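Local coordinates for tudor domain-containing protein 1 (Homo sapiens, PDB 5M9N) that probably helps silence transposable elements in the male germline through the piRNA pathway, using Tudor domains that bind arginine-methylated peptides such as those of Piwi proteins, at residues S103-A108 and S112-Y117; K70-L75 and D97-A102; T46-F51 and V153-G158; Q173-T178 and K196-H201; G58-E63 and L139-Q144. All blocks are in the same frame, centred on the assembly; numbering follows the deposited sequence.

Contact 1 (S103-A108 and S112-Y117); sequences SVLAYA and SVLVGY
Val104 and Val113 meet across the central hairpin of the Tudor barrel, where strands 99-109 and 112-117 run antiparallel. Their CG1 methyls press together at 3.5 Å, closer than methyls normally pack. The other methyl of Val113, CG2, sits over the centre of the Tyr107 ring, 3.7 Å from its centroid, a CH-pi contact. CG1 lies anti to the backbone N (chi1 180°), which sends the two branches to different partners, a task suited to a beta-branched residue. On the other face Leu105 CD1 reaches Leu114 CG at 4.0 Å, and Leu114 also packs on Phe123 and Ile125 of strand 123-127.

Two residues, Leu105 and Ala106, stand opposite the single Leu114, which makes a classic bulge and shifts the register by one. Leu114 O accepts from Leu105 N, while Leu114 N donates to Ala106 O at 2.7 Å. Before the bulge Ser103 and Gly116 exchange two backbone hydrogen bonds. Farther out, Tyr107 OH bonds to Pro83 O, which probably helps hold the ring against Val113 CG2, and Tyr117 packs on the modified side chain of the bound peptide. At the turn end Ala108 N reaches Ser112 O at 2.9 Å from above the carbonyl plane.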
# COMPACT_ATOMS: atom_id res chain seq x y z
N SER A 103 5.43 -0.10 -8.47
CA SER A 103 6.88 0.16 -8.36
C SER A 103 7.64 -1.07 -8.76
O SER A 103 7.37 -2.13 -8.28
CB SER A 103 7.20 0.48 -6.93
OG SER A 103 8.51 0.93 -6.81
N VAL A 104 8.65 -0.92 -9.61
CA VAL A 104 9.50 -2.05 -9.99
C VAL A 104 10.51 -2.36 -8.88
O VAL A 104 11.38 -1.54 -8.63
CB VAL A 104 10.21 -1.69 -11.29
CG1 VAL A 104 11.15 -2.81 -11.74
CG2 VAL A 104 9.17 -1.36 -12.35
N LEU A 105 10.38 -3.48 -8.18
CA LEU A 105 11.23 -3.69 -6.99
C LEU A 105 12.53 -4.43 -7.34
O LEU A 105 13.52 -4.17 -6.75
CB LEU A 105 10.51 -4.41 -5.86
CG LEU A 105 9.16 -3.77 -5.42
CD1 LEU A 105 8.53 -4.67 -4.41
CD2 LEU A 105 9.43 -2.40 -4.87
N ALA A 106 12.48 -5.30 -8.33
CA ALA A 106 13.57 -6.24 -8.66
C ALA A 106 13.15 -7.03 -9.87
O ALA A 106 11.94 -7.30 -10.09
CB ALA A 106 13.87 -7.18 -7.48
N TYR A 107 14.13 -7.45 -10.67
CA TYR A 107 13.82 -8.44 -11.69
C TYR A 107 13.93 -9.81 -11.04
O TYR A 107 14.93 -10.12 -10.36
CB TYR A 107 14.76 -8.30 -12.91
CG TYR A 107 14.27 -7.31 -13.89
CD1 TYR A 107 14.26 -5.98 -13.59
CD2 TYR A 107 13.81 -7.71 -15.15
CE1 TYR A 107 13.75 -5.03 -14.47
CE2 TYR A 107 13.33 -6.78 -16.06
CZ TYR A 107 13.28 -5.43 -15.71
OH TYR A 107 12.82 -4.46 -16.62
N ALA A 108 12.92 -10.65 -11.26
CA ALA A 108 12.96 -12.06 -10.82
C ALA A 108 13.65 -13.00 -11.83
O ALA A 108 14.15 -14.05 -11.45
CB ALA A 108 11.59 -12.58 -10.54
N SER A 112 10.64 -11.35 -16.00
CA SER A 112 9.66 -11.26 -14.92
C SER A 112 10.17 -10.31 -13.85
O SER A 112 11.37 -10.14 -13.70
CB SER A 112 9.32 -12.66 -14.36
OG SER A 112 10.42 -13.24 -13.70
N VAL A 113 9.25 -9.59 -13.20
CA VAL A 113 9.64 -8.53 -12.25
C VAL A 113 8.83 -8.63 -10.96
O VAL A 113 7.62 -8.87 -11.04
CB VAL A 113 9.42 -7.18 -12.91
CG1 VAL A 113 9.78 -6.01 -12.02
CG2 VAL A 113 10.23 -7.05 -14.16
N LEU A 114 9.46 -8.38 -9.82
CA LEU A 114 8.76 -8.23 -8.53
C LEU A 114 8.23 -6.81 -8.49
O LEU A 114 9.00 -5.88 -8.70
CB LEU A 114 9.71 -8.49 -7.40
CG LEU A 114 9.14 -8.29 -6.01
CD1 LEU A 114 8.06 -9.31 -5.73
CD2 LEU A 114 10.26 -8.38 -4.99
N VAL A 115 6.90 -6.64 -8.38
CA VAL A 115 6.34 -5.30 -8.35
C VAL A 115 5.50 -5.07 -7.06
O VAL A 115 4.92 -6.01 -6.57
CB VAL A 115 5.45 -4.96 -9.58
CG1 VAL A 115 6.25 -5.07 -10.91
CG2 VAL A 115 4.15 -5.77 -9.63
N GLY A 116 5.53 -3.86 -6.54
CA GLY A 116 4.66 -3.44 -5.40
C GLY A 116 3.54 -2.53 -5.87
O GLY A 116 3.78 -1.58 -6.64
N TYR A 117 2.31 -2.86 -5.49
CA TYR A 117 1.16 -2.05 -5.90
C TYR A 117 1.07 -0.86 -5.01
O TYR A 117 0.73 -0.98 -3.81
CB TYR A 117 -0.11 -2.87 -5.89
CG TYR A 117 -0.11 -3.94 -6.96
CD1 TYR A 117 -0.29 -3.62 -8.28
CD2 TYR A 117 0.18 -5.27 -6.65
CE1 TYR A 117 -0.27 -4.58 -9.26
CE2 TYR A 117 0.20 -6.23 -7.62
CZ TYR A 117 0.02 -5.88 -8.95
OH TYR A 117 0.01 -6.87 -9.93

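Contact 2 (K70-L75 and D97-A102); sequences KYCDQL and DQWYRA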
# COMPACT_ATOMS: atom_id res chain seq x y z
N LYS A 70 -8.33 2.55 -19.54
CA LYS A 70 -8.47 3.23 -20.80
C LYS A 70 -7.14 3.49 -21.50
O LYS A 70 -7.01 3.30 -22.70
CB LYS A 70 -9.18 4.55 -20.55
CG LYS A 70 -9.45 5.31 -21.83
CD LYS A 70 -10.28 6.53 -21.54
CE LYS A 70 -10.49 7.35 -22.81
NZ LYS A 70 -11.27 8.60 -22.51
N TYR A 71 -6.15 3.90 -20.71
CA TYR A 71 -4.86 4.28 -21.20
C TYR A 71 -4.08 3.05 -21.66
O TYR A 71 -3.56 3.05 -22.78
CB TYR A 71 -4.10 5.07 -20.12
CG TYR A 71 -2.59 5.07 -20.29
CD1 TYR A 71 -1.96 5.94 -21.18
CD2 TYR A 71 -1.80 4.19 -19.56
CE1 TYR A 71 -0.56 5.92 -21.35
CE2 TYR A 71 -0.41 4.14 -19.72
CZ TYR A 71 0.21 5.01 -20.58
OH TYR A 71 1.56 4.95 -20.69
N CYS A 72 -4.00 2.03 -20.81
CA CYS A 72 -3.26 0.82 -21.16
C CYS A 72 -3.86 0.09 -22.35
O CYS A 72 -3.11 -0.48 -23.13
CB CYS A 72 -3.09 -0.12 -19.97
SG CYS A 72 -2.02 0.58 -18.69
N ASP A 73 -5.18 0.18 -22.54
CA ASP A 73 -5.81 -0.40 -23.75
C ASP A 73 -5.40 0.20 -25.09
O ASP A 73 -5.53 -0.46 -26.12
CB ASP A 73 -7.34 -0.40 -23.61
CG ASP A 73 -7.82 -1.37 -22.56
OD1 ASP A 73 -7.02 -2.13 -21.98
OD2 ASP A 73 -9.01 -1.36 -22.25
N GLN A 74 -4.91 1.43 -25.09
CA GLN A 74 -4.46 2.09 -26.29
C GLN A 74 -3.02 1.86 -26.62
O GLN A 74 -2.55 2.29 -27.69
CB GLN A 74 -4.66 3.56 -26.19
CG GLN A 74 -6.13 3.91 -26.14
CD GLN A 74 -6.28 5.38 -25.98
OE1 GLN A 74 -6.21 6.11 -26.96
NE2 GLN A 74 -6.42 5.83 -24.74
N LEU A 75 -2.30 1.21 -25.72
CA LEU A 75 -0.90 0.82 -25.97
C LEU A 75 -0.91 -0.52 -26.73
O LEU A 75 -1.48 -1.50 -26.23
CB LEU A 75 -0.10 0.69 -24.65
CG LEU A 75 0.51 1.93 -23.98
CD1 LEU A 75 -0.39 3.13 -23.98
CD2 LEU A 75 0.89 1.61 -22.55
N ASP A 97 -6.92 -8.93 -13.45
CA ASP A 97 -6.46 -8.45 -14.77
C ASP A 97 -6.70 -7.01 -15.05
O ASP A 97 -6.65 -6.59 -16.20
CB ASP A 97 -7.02 -9.32 -15.92
CG ASP A 97 -6.42 -10.69 -15.90
OD1 ASP A 97 -5.19 -10.79 -15.67
OD2 ASP A 97 -7.16 -11.67 -16.15
N GLN A 98 -6.86 -6.23 -13.97
CA GLN A 98 -7.02 -4.82 -14.09
C GLN A 98 -5.65 -4.23 -13.90
O GLN A 98 -4.81 -4.88 -13.34
CB GLN A 98 -7.96 -4.34 -13.00
CG GLN A 98 -9.32 -5.00 -13.07
CD GLN A 98 -9.92 -4.97 -14.46
OE1 GLN A 98 -9.97 -5.99 -15.14
NE2 GLN A 98 -10.32 -3.79 -14.92
N TRP A 99 -5.51 -2.99 -14.33
CA TRP A 99 -4.28 -2.25 -14.36
C TRP A 99 -4.17 -1.36 -13.10
O TRP A 99 -5.12 -0.70 -12.71
CB TRP A 99 -4.24 -1.41 -15.61
CG TRP A 99 -3.95 -2.28 -16.83
CD1 TRP A 99 -4.90 -2.75 -17.73
CD2 TRP A 99 -2.71 -2.78 -17.28
NE1 TRP A 99 -4.31 -3.49 -18.69
CE2 TRP A 99 -2.97 -3.53 -18.46
CE3 TRP A 99 -1.38 -2.65 -16.83
CZ2 TRP A 99 -1.96 -4.15 -19.18
CZ3 TRP A 99 -0.38 -3.30 -17.54
CH2 TRP A 99 -0.67 -4.03 -18.73
N TYR A 100 -3.00 -1.39 -12.48
CA TYR A 100 -2.71 -0.69 -11.23
C TYR A 100 -1.39 0.01 -11.35
O TYR A 100 -0.57 -0.38 -12.18
CB TYR A 100 -2.72 -1.70 -10.07
CG TYR A 100 -4.08 -2.30 -9.78
CD1 TYR A 100 -4.99 -1.71 -8.94
CD2 TYR A 100 -4.46 -3.46 -10.41
CE1 TYR A 100 -6.30 -2.26 -8.76
CE2 TYR A 100 -5.68 -4.03 -10.22
CZ TYR A 100 -6.62 -3.43 -9.40
OH TYR A 100 -7.78 -4.10 -9.26
N ARG A 101 -1.13 0.98 -10.48
CA ARG A 101 0.19 1.61 -10.40
C ARG A 101 1.15 0.75 -9.58
O ARG A 101 0.82 0.13 -8.55
CB ARG A 101 0.07 3.03 -9.89
CG ARG A 101 -0.87 3.85 -10.75
CD ARG A 101 -0.87 5.29 -10.40
NE ARG A 101 -1.12 5.56 -8.98
CZ ARG A 101 -1.28 6.76 -8.48
NH1 ARG A 101 -1.25 7.83 -9.23
NH2 ARG A 101 -1.49 6.90 -7.20
N ALA A 102 2.38 0.60 -10.10
CA ALA A 102 3.25 -0.34 -9.48
C ALA A 102 4.72 0.13 -9.56
O ALA A 102 5.10 0.75 -10.54
CB ALA A 102 3.13 -1.68 -10.12
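Cys72 lays its side chain over one face of the Trp99 indole, bringing the C-terminal part of helix 58-73 against the start of strand 99-109. CB stands almost on the normal of the five-membered ring, 3.6 Å from its centroid and only 5° off, a CH-pi contact. SG lies farther toward the benzo ring: it is 3.7 Å from Trp99 CD2 and 3.8 Å from Trp99 CE3, a sulfur-aromatic contact over the same face. The cysteine torsion explains this spread. With SG anti to the carbonyl carbon (chi1 -67°), the sulfur runs on across the indole while CB stays above the pyrrole part. Trp99 has a similar chi1, and its chi2 of 99° turns the broad face of the indole to the helix.

The sulfur is also committed elsewhere, through its disulfide to Cys132 of strand 131-132, and Trp99 touches both Cys132 and Cys90. A flat tryptophan suits this place because it offers a broad face to the compact CB and SG of Cys72. At the rim Asp73 OD1 comes within 4.5 Å of Trp99 NE1, too far for a hydrogen bond. The contact is therefore largely dispersive, with some electrostatic contribution likely from the polarisable sulfur and the C-H groups, and the covalent tie made by Cys72 probably limits how far the helix end can move from the ring.

Contact 3 (T46-F51 and V153-G158); sequences TPEDFF and VKPSLG
The turn entering strand 49-54 of the extended Tudor domain meets short strand 153-155 through one acidic side chain. Glu48 occupies a type I turn from Thr46 to Asp49, and its own N donates to Thr46 OG1 at 2.8 Å, an ST turn that helps set the backbone from which the side chain leaves. From there Glu48 points toward the other segment. The chain bends at chi2 (142°), carrying OE2 to 3.4 Å from Pro155 CD; the two side chains cross at about a right angle. OE2 thus touches a proline methylene, with Val153 O a further neighbour at 3.8 Å that gives it no hydrogen bond. The other oxygen, OE1, accepts a hydrogen bond from Trp160 NE1. A glutamate is long enough to reach both, and Pro155 offers a compact, rigid ring that also packs on Trp160. Around this contact, Pro47 rests on Ile165 and Met168 of helix 162-172, Glu48 touches Val149 of strand 146-150, and Val153 packs on Ala214 of strand 214-216, the antiparallel partner of strand 153-155.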
# COMPACT_ATOMS: atom_id res chain seq x y z
N THR A 46 3.45 -7.37 9.09
CA THR A 46 3.50 -7.52 10.53
C THR A 46 2.96 -6.23 11.14
O THR A 46 2.78 -5.25 10.42
CB THR A 46 4.96 -7.63 11.07
OG1 THR A 46 5.57 -6.35 10.94
CG2 THR A 46 5.79 -8.64 10.27
N PRO A 47 2.90 -6.17 12.46
CA PRO A 47 2.59 -4.93 13.11
C PRO A 47 3.54 -3.80 12.86
O PRO A 47 3.13 -2.66 13.02
CB PRO A 47 2.55 -5.31 14.57
CG PRO A 47 2.05 -6.70 14.55
CD PRO A 47 2.79 -7.29 13.41
N GLU A 48 4.76 -4.07 12.44
CA GLU A 48 5.71 -3.04 12.06
C GLU A 48 5.79 -2.83 10.56
O GLU A 48 6.62 -2.09 10.10
CB GLU A 48 7.12 -3.41 12.63
CG GLU A 48 7.27 -3.07 14.12
CD GLU A 48 8.06 -4.08 14.93
OE1 GLU A 48 8.62 -5.04 14.34
OE2 GLU A 48 8.10 -3.96 16.16
N ASP A 49 4.96 -3.52 9.77
CA ASP A 49 5.00 -3.40 8.33
C ASP A 49 3.62 -3.66 7.72
O ASP A 49 3.24 -4.78 7.52
CB ASP A 49 6.09 -4.37 7.77
CG ASP A 49 6.31 -4.24 6.31
OD1 ASP A 49 5.77 -3.36 5.62
OD2 ASP A 49 7.03 -5.10 5.79
N PHE A 50 2.84 -2.59 7.54
CA PHE A 50 1.47 -2.70 7.06
C PHE A 50 1.08 -1.43 6.35
O PHE A 50 1.83 -0.47 6.38
CB PHE A 50 0.51 -3.14 8.16
CG PHE A 50 0.22 -2.08 9.21
CD1 PHE A 50 1.02 -1.96 10.33
CD2 PHE A 50 -0.88 -1.25 9.08
CE1 PHE A 50 0.79 -1.00 11.31
CE2 PHE A 50 -1.12 -0.30 10.04
CZ PHE A 50 -0.32 -0.18 11.16
N PHE A 51 -0.10 -1.44 5.70
CA PHE A 51 -0.54 -0.37 4.81
C PHE A 51 -1.98 -0.03 5.06
O PHE A 51 -2.79 -0.93 5.16
CB PHE A 51 -0.46 -0.79 3.37
CG PHE A 51 0.94 -0.95 2.90
CD1 PHE A 51 1.56 -2.15 3.03
CD2 PHE A 51 1.61 0.10 2.40
CE1 PHE A 51 2.89 -2.30 2.59
CE2 PHE A 51 2.91 -0.03 1.93
CZ PHE A 51 3.54 -1.23 2.01
N VAL A 153 4.67 -0.60 20.53
CA VAL A 153 4.77 -2.05 20.67
C VAL A 153 6.02 -2.62 20.04
O VAL A 153 6.51 -2.09 19.06
CB VAL A 153 3.57 -2.84 20.11
CG1 VAL A 153 2.35 -2.58 20.95
CG2 VAL A 153 3.33 -2.59 18.60
N LYS A 154 6.52 -3.69 20.66
CA LYS A 154 7.58 -4.54 20.12
C LYS A 154 7.12 -5.97 20.28
O LYS A 154 6.37 -6.28 21.23
CB LYS A 154 8.83 -4.42 20.96
CG LYS A 154 9.44 -3.04 21.09
CD LYS A 154 10.17 -2.91 22.43
CE LYS A 154 11.18 -4.02 22.70
NZ LYS A 154 12.16 -3.59 23.72
N PRO A 155 7.59 -6.87 19.40
CA PRO A 155 7.19 -8.28 19.49
C PRO A 155 7.74 -8.92 20.75
O PRO A 155 8.96 -8.86 20.95
CB PRO A 155 7.85 -8.92 18.27
CG PRO A 155 8.91 -7.97 17.82
CD PRO A 155 8.52 -6.61 18.28
N SER A 156 6.91 -9.57 21.56
CA SER A 156 7.37 -10.01 22.90
C SER A 156 8.43 -11.11 22.85
O SER A 156 9.06 -11.34 23.86
CB SER A 156 6.23 -10.39 23.85
OG SER A 156 5.74 -11.69 23.64
N LEU A 157 8.62 -11.77 21.70
CA LEU A 157 9.77 -12.68 21.47
C LEU A 157 10.94 -12.06 20.73
O LEU A 157 12.03 -12.65 20.73
CB LEU A 157 9.32 -13.92 20.69
CG LEU A 157 8.16 -14.72 21.27
CD1 LEU A 157 7.86 -15.94 20.41
CD2 LEU A 157 8.47 -15.14 22.70
N GLY A 158 10.74 -10.90 20.10
CA GLY A 158 11.72 -10.29 19.18
C GLY A 158 11.38 -10.50 17.72
O GLY A 158 12.02 -9.92 16.81

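Contact 4 (Q173-T178 and K196-H201); sequences QNKIIT and KSETPH
Lys196 reaches back along Thr178 of strand 177-184, its long aliphatic stem lying against a threonine hydroxyl. Following it outward, CB starts from a backbone just past strand 189-195, and CG is placed anti to the carbonyl carbon (chi1 -67°). CG comes to 3.8 Å from Thr178 OG1 and also lies over the centre of the His201 ring, 3.5 Å above its plane. CD makes the closest approach, 3.4 Å from Thr178 OG1, and CE follows at 3.9 Å from the same oxygen. NZ ends 4.0 Å from Thr178 CG2. The chain is extended beyond CG, which is why successive methylenes pass one hydroxyl; a lysine suits this rim because its stem can pack while its charged tip travels outward. Threonine brings both hydroxyl and methyl to that stem.

Farther along, Lys175 NZ and Glu198 OE2 form a long salt bridge at 3.9 Å. The main partner of Lys175 NZ is Asp195 OD2, which also lies near Glu198 OE2, so the ammonium probably eases the repulsion between the carboxylates. Strand 177-184 is flanked here by strands 36-44 and 189-195: Thr178 touches Glu36 of the first and bonds through its backbone to Ile194 of the second, while His201 packs on Ile194.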
# COMPACT_ATOMS: atom_id res chain seq x y z
N GLN A 173 -10.11 -6.35 10.21
CA GLN A 173 -10.73 -6.86 8.98
C GLN A 173 -12.12 -6.27 8.73
O GLN A 173 -12.87 -6.12 9.68
CB GLN A 173 -10.89 -8.37 9.01
CG GLN A 173 -9.87 -9.05 8.14
CD GLN A 173 -10.00 -10.55 8.21
OE1 GLN A 173 -11.12 -11.07 8.35
NE2 GLN A 173 -8.86 -11.27 8.11
N ASN A 174 -12.42 -5.98 7.46
CA ASN A 174 -13.68 -5.35 7.02
C ASN A 174 -14.19 -4.27 7.93
O ASN A 174 -15.40 -4.17 8.16
CB ASN A 174 -14.78 -6.40 6.85
CG ASN A 174 -14.30 -7.61 6.10
OD1 ASN A 174 -13.49 -7.49 5.17
ND2 ASN A 174 -14.77 -8.78 6.51
N LYS A 175 -13.27 -3.47 8.46
CA LYS A 175 -13.62 -2.45 9.43
C LYS A 175 -13.04 -1.11 9.05
O LYS A 175 -11.95 -1.01 8.44
CB LYS A 175 -13.12 -2.82 10.82
CG LYS A 175 -14.05 -3.66 11.66
CD LYS A 175 -13.40 -3.90 13.00
CE LYS A 175 -14.43 -4.33 14.02
NZ LYS A 175 -13.81 -4.79 15.28
N ILE A 176 -13.74 -0.08 9.51
CA ILE A 176 -13.30 1.28 9.36
C ILE A 176 -12.55 1.53 10.66
O ILE A 176 -13.08 1.28 11.73
CB ILE A 176 -14.45 2.31 9.19
CG1 ILE A 176 -15.57 1.81 8.28
CG2 ILE A 176 -13.89 3.61 8.59
CD1 ILE A 176 -16.88 2.58 8.50
N ILE A 177 -11.32 2.03 10.55
CA ILE A 177 -10.41 2.22 11.65
C ILE A 177 -10.05 3.67 11.66
O ILE A 177 -9.92 4.28 10.62
CB ILE A 177 -9.12 1.33 11.44
CG1 ILE A 177 -9.53 -0.14 11.46
CG2 ILE A 177 -8.06 1.58 12.49
CD1 ILE A 177 -10.33 -0.58 12.68
N THR A 178 -9.89 4.23 12.85
CA THR A 178 -9.27 5.54 12.99
C THR A 178 -7.74 5.32 13.05
O THR A 178 -7.23 4.64 13.94
CB THR A 178 -9.77 6.29 14.23
OG1 THR A 178 -11.20 6.45 14.14
CG2 THR A 178 -9.12 7.63 14.34
N LYS A 196 -13.31 2.68 16.80
CA LYS A 196 -14.29 3.48 17.53
C LYS A 196 -15.73 2.93 17.43
O LYS A 196 -16.70 3.60 17.86
CB LYS A 196 -14.20 4.91 17.03
CG LYS A 196 -12.88 5.55 17.41
CD LYS A 196 -12.87 7.02 17.05
CE LYS A 196 -11.73 7.73 17.75
NZ LYS A 196 -11.49 9.08 17.16
N SER A 197 -15.87 1.73 16.86
CA SER A 197 -17.17 1.07 16.68
C SER A 197 -17.57 0.27 17.92
O SER A 197 -18.68 -0.23 17.96
CB SER A 197 -17.14 0.14 15.46
OG SER A 197 -16.87 0.86 14.26
N GLU A 198 -16.65 0.11 18.87
CA GLU A 198 -16.96 -0.48 20.19
C GLU A 198 -16.97 0.65 21.20
O GLU A 198 -16.07 1.49 21.23
CB GLU A 198 -15.91 -1.54 20.60
CG GLU A 198 -15.45 -2.48 19.48
CD GLU A 198 -16.58 -3.11 18.67
OE1 GLU A 198 -17.51 -3.71 19.28
OE2 GLU A 198 -16.52 -3.03 17.42
N THR A 199 -17.99 0.69 22.04
CA THR A 199 -18.26 1.91 22.81
C THR A 199 -17.17 2.23 23.85
O THR A 199 -16.92 3.42 24.10
CB THR A 199 -19.69 1.92 23.39
OG1 THR A 199 -19.89 0.77 24.21
CG2 THR A 199 -20.73 1.94 22.24
N PRO A 200 -16.54 1.19 24.47
CA PRO A 200 -15.19 1.46 24.99
C PRO A 200 -14.21 1.30 23.81
O PRO A 200 -14.19 0.22 23.20
CB PRO A 200 -15.00 0.37 26.04
CG PRO A 200 -15.92 -0.73 25.65
CD PRO A 200 -17.05 -0.13 24.88
N HIS A 201 -13.49 2.36 23.43
CA HIS A 201 -12.64 2.32 22.23
C HIS A 201 -11.49 1.32 22.47
O HIS A 201 -10.97 1.22 23.60
CB HIS A 201 -12.00 3.68 21.87
CG HIS A 201 -12.95 4.69 21.31
ND1 HIS A 201 -12.58 6.01 21.13
CD2 HIS A 201 -14.24 4.61 20.93
CE1 HIS A 201 -13.61 6.69 20.65
NE2 HIS A 201 -14.63 5.85 20.51

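Contact 5 (G58-E63 and L139-Q144); sequences GRKLAE and LELPMQ
Lys60 and Leu61, in the first turn of helix 58-73, receive the side chains of a loop that leads into strand 146-150 of the extended Tudor domain. Lys60 comes first. Its CG lies 3.3 Å from Leu141 CD1, a closeness that is doubtful and may reflect the modelling of an exposed lysine, as the two side chains slide past each other in opposite directions. The lysine bends at chi2 (89°) and again at chi4, and its NZ turns back to its own helix in a long salt bridge with Glu63 OE1. Lysine therefore serves twice at this exposed edge, as methylene packing and as a charge.

Leu61 follows, buried. Its CD1 meets Leu141 CD2 at 3.9 Å, crossing that leucine at about a right angle, and Gln144 CG at 3.8 Å. Leu141 thus divides its methyls, CD1 to Lys60 and CD2 to Leu61, a use to which a forked side chain is well suited. Gln144 offers only its aliphatic part to the helix: its chain folds at chi2 (-72°), and NE2 donates to Pro142 O at 2.7 Å from above the carbonyl plane, which gives this amide nitrogen a partner within the loop.

Beyond the two segments, Asp119 OD1 accepts a hydrogen bond from Gln144 N, and Leu61 also packs on Tyr120. Arg101 NH1 donates to Leu141 O; the loop packs beside helix 58-73, and Arg101 of strand 99-109 reaches both.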
# COMPACT_ATOMS: atom_id res chain seq x y z
N GLY A 58 -11.91 5.70 -2.08
CA GLY A 58 -12.62 4.71 -2.88
C GLY A 58 -12.95 5.19 -4.29
O GLY A 58 -12.74 4.46 -5.29
N ARG A 59 -13.45 6.42 -4.37
CA ARG A 59 -13.97 6.96 -5.64
C ARG A 59 -12.81 7.41 -6.51
O ARG A 59 -12.71 7.02 -7.67
CB ARG A 59 -14.90 8.15 -5.37
CG ARG A 59 -16.12 7.83 -4.49
CD ARG A 59 -16.53 8.99 -3.57
NE ARG A 59 -17.28 10.04 -4.28
CZ ARG A 59 -18.61 10.18 -4.31
NH1 ARG A 59 -19.43 9.33 -3.68
NH2 ARG A 59 -19.15 11.19 -5.01
N LYS A 60 -11.96 8.26 -5.92
CA LYS A 60 -10.75 8.80 -6.56
C LYS A 60 -9.86 7.68 -7.16
O LYS A 60 -9.26 7.83 -8.23
CB LYS A 60 -9.96 9.59 -5.52
CG LYS A 60 -9.13 10.71 -6.09
CD LYS A 60 -9.89 12.02 -6.18
CE LYS A 60 -9.29 13.00 -7.18
NZ LYS A 60 -9.77 12.69 -8.55
N LEU A 61 -9.86 6.53 -6.50
CA LEU A 61 -9.09 5.36 -6.91
C LEU A 61 -9.79 4.52 -7.95
O LEU A 61 -9.12 4.02 -8.85
CB LEU A 61 -8.75 4.53 -5.66
CG LEU A 61 -7.52 3.64 -5.53
CD1 LEU A 61 -6.28 4.39 -5.98
CD2 LEU A 61 -7.45 3.21 -4.08
N ALA A 62 -11.13 4.38 -7.86
CA ALA A 62 -11.88 3.70 -8.90
C ALA A 62 -11.77 4.50 -10.17
O ALA A 62 -11.75 3.94 -11.23
CB ALA A 62 -13.36 3.54 -8.51
N GLU A 63 -11.69 5.81 -10.02
CA GLU A 63 -11.49 6.74 -11.14
C GLU A 63 -10.11 6.54 -11.81
O GLU A 63 -9.99 6.47 -13.04
CB GLU A 63 -11.65 8.17 -10.62
CG GLU A 63 -10.93 9.27 -11.40
CD GLU A 63 -11.58 10.64 -11.26
OE1 GLU A 63 -12.43 10.85 -10.35
OE2 GLU A 63 -11.23 11.51 -12.10
N LEU A 139 0.15 9.94 -12.63
CA LEU A 139 0.77 10.15 -11.31
C LEU A 139 0.28 11.38 -10.56
O LEU A 139 0.86 11.76 -9.56
CB LEU A 139 2.32 10.23 -11.45
CG LEU A 139 3.01 9.01 -12.03
CD1 LEU A 139 4.51 9.24 -12.15
CD2 LEU A 139 2.74 7.83 -11.13
N GLU A 140 -0.81 11.99 -11.01
CA GLU A 140 -1.35 13.15 -10.33
C GLU A 140 -2.01 12.79 -8.99
O GLU A 140 -1.85 13.54 -8.05
CB GLU A 140 -2.30 13.93 -11.24
CG GLU A 140 -1.54 14.61 -12.36
CD GLU A 140 -2.42 15.44 -13.26
OE1 GLU A 140 -3.65 15.23 -13.26
OE2 GLU A 140 -1.87 16.28 -14.00
N LEU A 141 -2.71 11.65 -8.90
CA LEU A 141 -3.17 11.13 -7.62
C LEU A 141 -1.97 10.71 -6.75
O LEU A 141 -1.11 10.01 -7.25
CB LEU A 141 -4.09 9.91 -7.82
CG LEU A 141 -4.85 9.47 -6.54
CD1 LEU A 141 -5.82 10.57 -6.18
CD2 LEU A 141 -5.60 8.16 -6.69
N PRO A 142 -1.89 11.16 -5.48
CA PRO A 142 -0.85 10.59 -4.65
C PRO A 142 -1.04 9.10 -4.42
O PRO A 142 -2.18 8.58 -4.44
CB PRO A 142 -0.90 11.40 -3.34
CG PRO A 142 -1.80 12.55 -3.59
CD PRO A 142 -2.45 12.40 -4.91
N MET A 143 0.08 8.42 -4.21
CA MET A 143 0.07 7.02 -3.90
C MET A 143 -0.78 6.70 -2.66
O MET A 143 -0.66 7.34 -1.59
CB MET A 143 1.50 6.51 -3.71
CG MET A 143 2.36 6.61 -4.94
SD MET A 143 4.03 5.98 -4.68
CE MET A 143 4.62 7.22 -3.53
N GLN A 144 -1.70 5.77 -2.80
CA GLN A 144 -2.69 5.61 -1.77
C GLN A 144 -2.41 4.62 -0.64
O GLN A 144 -3.20 4.61 0.31
CB GLN A 144 -4.02 5.32 -2.42
CG GLN A 144 -4.48 6.46 -3.34
CD GLN A 144 -4.93 7.69 -2.58
OE1 GLN A 144 -5.82 7.60 -1.71
NE2 GLN A 144 -4.40 8.84 -2.94

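Contact 1 lies within the Tudor barrel and joins two neighbouring strands by backbone hydrogen bonds and valine packing, whereas the others are made mainly by side chains, with no hydrogen bond across the segments. Contacts 2 and 5 both use helix 58-73, near its two ends, and Arg101 of contact 2 reaches the loop of contact 5; contact 2 also shares strand 99-109 with contact 1. Their chemistry is largely apolar, sulfur on indole in one and leucine packing in the other. Contacts 3 and 4 both reach the six-stranded mixed sheet, their centres about 20 Å apart, and rely more on charged side chains. Each contact mixes buried and exposed residues, so none is purely core.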